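Local coordinates for calcium uptake protein 2, mitochondrial (Homo sapiens, PDB 6LB7) that binds calcium through an EF-hand and probably takes part in the control of calcium uptake by mitochondria, at residues Glu209-Phe214 against Lys296-Asp301. Numbering follows the deposited sequence.
Sequences EWLLFF and KIFDLD
Leu211 meets Phe298 across the C-terminal ends of two helices, and the contact is wholly apolar, with no hydrogen bond between the segments. The two side chains approach from opposite directions, and Leu211 CD2 lies at the edge of the phenyl ring, near its plane, 3.8 Å from Phe298 CE1. CG of Leu211 stands anti to the backbone N (chi1 -178°), which carries the branched end across to the aromatic rim. The same methyl also faces Ile297, where Leu211 CD2 and Ile297 CD1 are 4.4 Å apart, a looser contact. Leu212, just past the last turn of its helix, adds a second methyl: its CD2 comes obliquely to within 4.4 Å of Phe298 CZ. Leucine and isoleucine suit this buried place by ending in compact methyls, and Phe298 by its flat apolar ring, one face partly covered by Ile297 CG2.

Phe298 ends the incoming helix, 288-298, of what looks like an EF-hand helix-loop-helix, with helix 308-320 outgoing; the contact joins it to helix 204-211. Helix 308-320 touches both partners, through Leu315 against Leu211 and Val314 against Phe298, while helix 220-230 brings Trp224 to Leu212 and Tyr223 to Phe298, and helix 239-249 places Phe245 on Leu211.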
ATOM      1  N   GLU B 209      -8.011  -2.576 -28.669  1.00 14.11           N
ATOM      2  CA  GLU B 209      -9.402  -2.878 -28.322  1.00 16.77           C
ATOM      3  C   GLU B 209      -9.509  -3.525 -26.956  1.00 14.88           C
ATOM      4  O   GLU B 209     -10.413  -3.192 -26.178  1.00 12.21           O
ATOM      5  CB  GLU B 209     -10.035  -3.806 -29.352  1.00 16.32           C
ATOM      6  CG  GLU B 209     -10.296  -3.226 -30.705  1.00 38.34           C
ATOM      7  CD  GLU B 209     -10.668  -4.319 -31.683  1.00 50.21           C
ATOM      8  OE1 GLU B 209     -10.460  -4.142 -32.896  1.00 49.12           O
ATOM      9  OE2 GLU B 209     -11.139  -5.387 -31.224  1.00 58.13           O
ATOM     10  N   TRP B 210      -8.625  -4.485 -26.655  1.00 12.32           N
ATOM     11  CA  TRP B 210      -8.591  -5.032 -25.300  1.00 15.06           C
ATOM     12  C   TRP B 210      -8.343  -3.926 -24.274  1.00 13.22           C
ATOM     13  O   TRP B 210      -9.042  -3.822 -23.259  1.00 14.26           O
ATOM     14  CB  TRP B 210      -7.503  -6.111 -25.202  1.00 11.95           C
ATOM     15  CG  TRP B 210      -7.256  -6.549 -23.790  1.00 11.69           C
ATOM     16  CD1 TRP B 210      -7.959  -7.504 -23.082  1.00 11.46           C
ATOM     17  CD2 TRP B 210      -6.225  -6.077 -22.909  1.00 11.69           C
ATOM     18  NE1 TRP B 210      -7.429  -7.637 -21.827  1.00 11.31           N
ATOM     19  CE2 TRP B 210      -6.364  -6.774 -21.697  1.00 11.44           C
ATOM     20  CE3 TRP B 210      -5.207  -5.121 -23.027  1.00 11.90           C
ATOM     21  CZ2 TRP B 210      -5.528  -6.542 -20.596  1.00 18.32           C
ATOM     22  CZ3 TRP B 210      -4.371  -4.888 -21.927  1.00 11.86           C
ATOM     23  CH2 TRP B 210      -4.540  -5.600 -20.729  1.00 15.28           C
ATOM     24  N   LEU B 211      -7.348  -3.074 -24.531  1.00 13.14           N
ATOM     25  CA  LEU B 211      -6.924  -2.109 -23.518  1.00 17.98           C
ATOM     26  C   LEU B 211      -8.031  -1.109 -23.202  1.00 17.38           C
ATOM     27  O   LEU B 211      -8.187  -0.694 -22.050  1.00 12.17           O
ATOM     28  CB  LEU B 211      -5.658  -1.386 -23.994  1.00 17.58           C
ATOM     29  CG  LEU B 211      -4.981  -0.347 -23.097  1.00 17.87           C
ATOM     30  CD1 LEU B 211      -4.447  -0.990 -21.868  1.00 12.49           C
ATOM     31  CD2 LEU B 211      -3.842   0.341 -23.849  1.00 18.89           C
ATOM     32  N   LEU B 212      -8.808  -0.721 -24.209  1.00 11.38           N
ATOM     33  CA  LEU B 212      -9.841   0.297 -24.105  1.00 19.22           C
ATOM     34  C   LEU B 212     -11.222  -0.295 -23.864  1.00 21.50           C
ATOM     35  O   LEU B 212     -12.208   0.438 -23.861  1.00 21.48           O
ATOM     36  CB  LEU B 212      -9.861   1.148 -25.394  1.00 11.82           C
ATOM     37  CG  LEU B 212      -8.612   1.996 -25.646  1.00 17.65           C
ATOM     38  CD1 LEU B 212      -8.616   2.572 -27.056  1.00 12.50           C
ATOM     39  CD2 LEU B 212      -8.565   3.104 -24.611  1.00 20.95           C
ATOM     40  N   PHE B 213     -11.314  -1.605 -23.662  1.00 19.94           N
ATOM     41  CA  PHE B 213     -12.615  -2.263 -23.624  1.00 21.61           C
ATOM     42  C   PHE B 213     -13.499  -1.752 -22.488  1.00 16.04           C
ATOM     43  O   PHE B 213     -14.723  -1.699 -22.643  1.00 19.35           O
ATOM     44  CB  PHE B 213     -12.415  -3.763 -23.506  1.00 19.62           C
ATOM     45  CG  PHE B 213     -13.663  -4.561 -23.752  1.00 21.25           C
ATOM     46  CD1 PHE B 213     -14.225  -4.614 -25.008  1.00 18.61           C
ATOM     47  CD2 PHE B 213     -14.261  -5.260 -22.725  1.00 20.89           C
ATOM     48  CE1 PHE B 213     -15.369  -5.350 -25.236  1.00 26.75           C
ATOM     49  CE2 PHE B 213     -15.415  -6.005 -22.951  1.00 26.80           C
ATOM     50  CZ  PHE B 213     -15.961  -6.054 -24.198  1.00 23.10           C
ATOM     51  N   PHE B 214     -12.916  -1.380 -21.348  1.00 16.17           N
ATOM     52  CA  PHE B 214     -13.687  -0.877 -20.215  1.00 18.83           C
ATOM     53  C   PHE B 214     -13.611   0.642 -20.078  1.00 25.79           C
ATOM     54  O   PHE B 214     -13.905   1.182 -19.002  1.00 24.67           O
ATOM     55  CB  PHE B 214     -13.226  -1.559 -18.925  1.00 15.65           C
ATOM     56  CG  PHE B 214     -13.560  -3.024 -18.877  1.00 23.42           C
ATOM     57  CD1 PHE B 214     -14.874  -3.445 -18.728  1.00 25.94           C
ATOM     58  CD2 PHE B 214     -12.566  -3.979 -19.016  1.00 21.77           C
ATOM     59  CE1 PHE B 214     -15.188  -4.801 -18.696  1.00 28.91           C
ATOM     60  CE2 PHE B 214     -12.865  -5.331 -18.989  1.00 23.60           C
ATOM     61  CZ  PHE B 214     -14.184  -5.748 -18.834  1.00 27.26           C
ATOM     62  N   LYS B 296       1.571   5.503 -29.271  1.00 23.56           N
ATOM     63  CA  LYS B 296       0.709   6.010 -30.340  1.00 26.68           C
ATOM     64  C   LYS B 296      -0.670   6.380 -29.807  1.00 19.21           C
ATOM     65  O   LYS B 296      -1.277   7.359 -30.262  1.00 23.63           O
ATOM     66  CB  LYS B 296       0.580   4.996 -31.478  1.00 31.60           C
ATOM     67  CG  LYS B 296       1.878   4.688 -32.219  1.00 41.37           C
ATOM     68  CD  LYS B 296       2.207   5.730 -33.265  1.00 51.91           C
ATOM     69  CE  LYS B 296       3.304   5.228 -34.205  1.00 53.45           C
ATOM     70  NZ  LYS B 296       2.889   3.973 -34.902  1.00 57.73           N
ATOM     71  N   ILE B 297      -1.194   5.612 -28.850  1.00 21.91           N
ATOM     72  CA  ILE B 297      -2.540   5.897 -28.339  1.00 21.64           C
ATOM     73  C   ILE B 297      -2.538   7.090 -27.385  1.00 26.76           C
ATOM     74  O   ILE B 297      -3.457   7.921 -27.408  1.00 22.17           O
ATOM     75  CB  ILE B 297      -3.137   4.658 -27.644  1.00 21.37           C
ATOM     76  CG1 ILE B 297      -3.278   3.468 -28.612  1.00 24.13           C
ATOM     77  CG2 ILE B 297      -4.493   4.998 -27.016  1.00 23.10           C
ATOM     78  CD1 ILE B 297      -3.673   2.164 -27.884  1.00 18.08           C
ATOM     79  N   PHE B 298      -1.545   7.171 -26.495  1.00 22.28           N
ATOM     80  CA  PHE B 298      -1.583   8.127 -25.398  1.00 21.05           C
ATOM     81  C   PHE B 298      -0.529   9.233 -25.517  1.00 26.60           C
ATOM     82  O   PHE B 298      -0.326   9.977 -24.558  1.00 21.57           O
ATOM     83  CB  PHE B 298      -1.441   7.395 -24.057  1.00 19.32           C
ATOM     84  CG  PHE B 298      -2.566   6.415 -23.768  1.00 16.82           C
ATOM     85  CD1 PHE B 298      -2.401   5.057 -24.020  1.00 16.30           C
ATOM     86  CD2 PHE B 298      -3.773   6.855 -23.237  1.00 22.20           C
ATOM     87  CE1 PHE B 298      -3.418   4.148 -23.759  1.00 22.15           C
ATOM     88  CE2 PHE B 298      -4.803   5.950 -22.971  1.00 28.81           C
ATOM     89  CZ  PHE B 298      -4.622   4.596 -23.228  1.00 23.27           C
ATOM     90  N   ASP B 299       0.150   9.369 -26.655  1.00 29.61           N
ATOM     91  CA  ASP B 299       0.892  10.613 -26.903  1.00 30.91           C
ATOM     92  C   ASP B 299      -0.113  11.580 -27.504  1.00 24.83           C
ATOM     93  O   ASP B 299      -0.386  11.566 -28.704  1.00 33.48           O
ATOM     94  CB  ASP B 299       2.100  10.403 -27.810  1.00 31.73           C
ATOM     95  CG  ASP B 299       2.759  11.730 -28.236  1.00 41.95           C
ATOM     96  OD1 ASP B 299       2.428  12.794 -27.675  1.00 37.48           O
ATOM     97  OD2 ASP B 299       3.630  11.710 -29.126  1.00 44.60           O
ATOM     98  N   LEU B 300      -0.699  12.402 -26.633  1.00 28.17           N
ATOM     99  CA  LEU B 300      -1.826  13.251 -26.986  1.00 33.81           C
ATOM    100  C   LEU B 300      -1.415  14.652 -27.426  1.00 48.02           C
ATOM    101  O   LEU B 300      -2.272  15.399 -27.913  1.00 47.03           O
ATOM    102  CB  LEU B 300      -2.797  13.359 -25.802  1.00 28.70           C
ATOM    103  CG  LEU B 300      -3.413  12.047 -25.298  1.00 32.03           C
ATOM    104  CD1 LEU B 300      -4.508  12.328 -24.284  1.00 33.19           C
ATOM    105  CD2 LEU B 300      -3.943  11.174 -26.429  1.00 29.74           C
ATOM    106  N   ASP B 301      -0.139  15.023 -27.272  1.00 47.93           N
ATOM    107  CA  ASP B 301       0.337  16.355 -27.627  1.00 52.55           C
ATOM    108  C   ASP B 301       1.180  16.379 -28.891  1.00 58.67           C
ATOM    109  O   ASP B 301       1.422  17.464 -29.428  1.00 63.54           O
ATOM    110  CB  ASP B 301       1.151  16.965 -26.475  1.00 50.05           C
ATOM    111  CG  ASP B 301       0.318  17.196 -25.238  1.00 47.61           C
ATOM    112  OD1 ASP B 301      -0.912  17.361 -25.385  1.00 51.86           O
ATOM    113  OD2 ASP B 301       0.883  17.209 -24.123  1.00 48.02           O
TER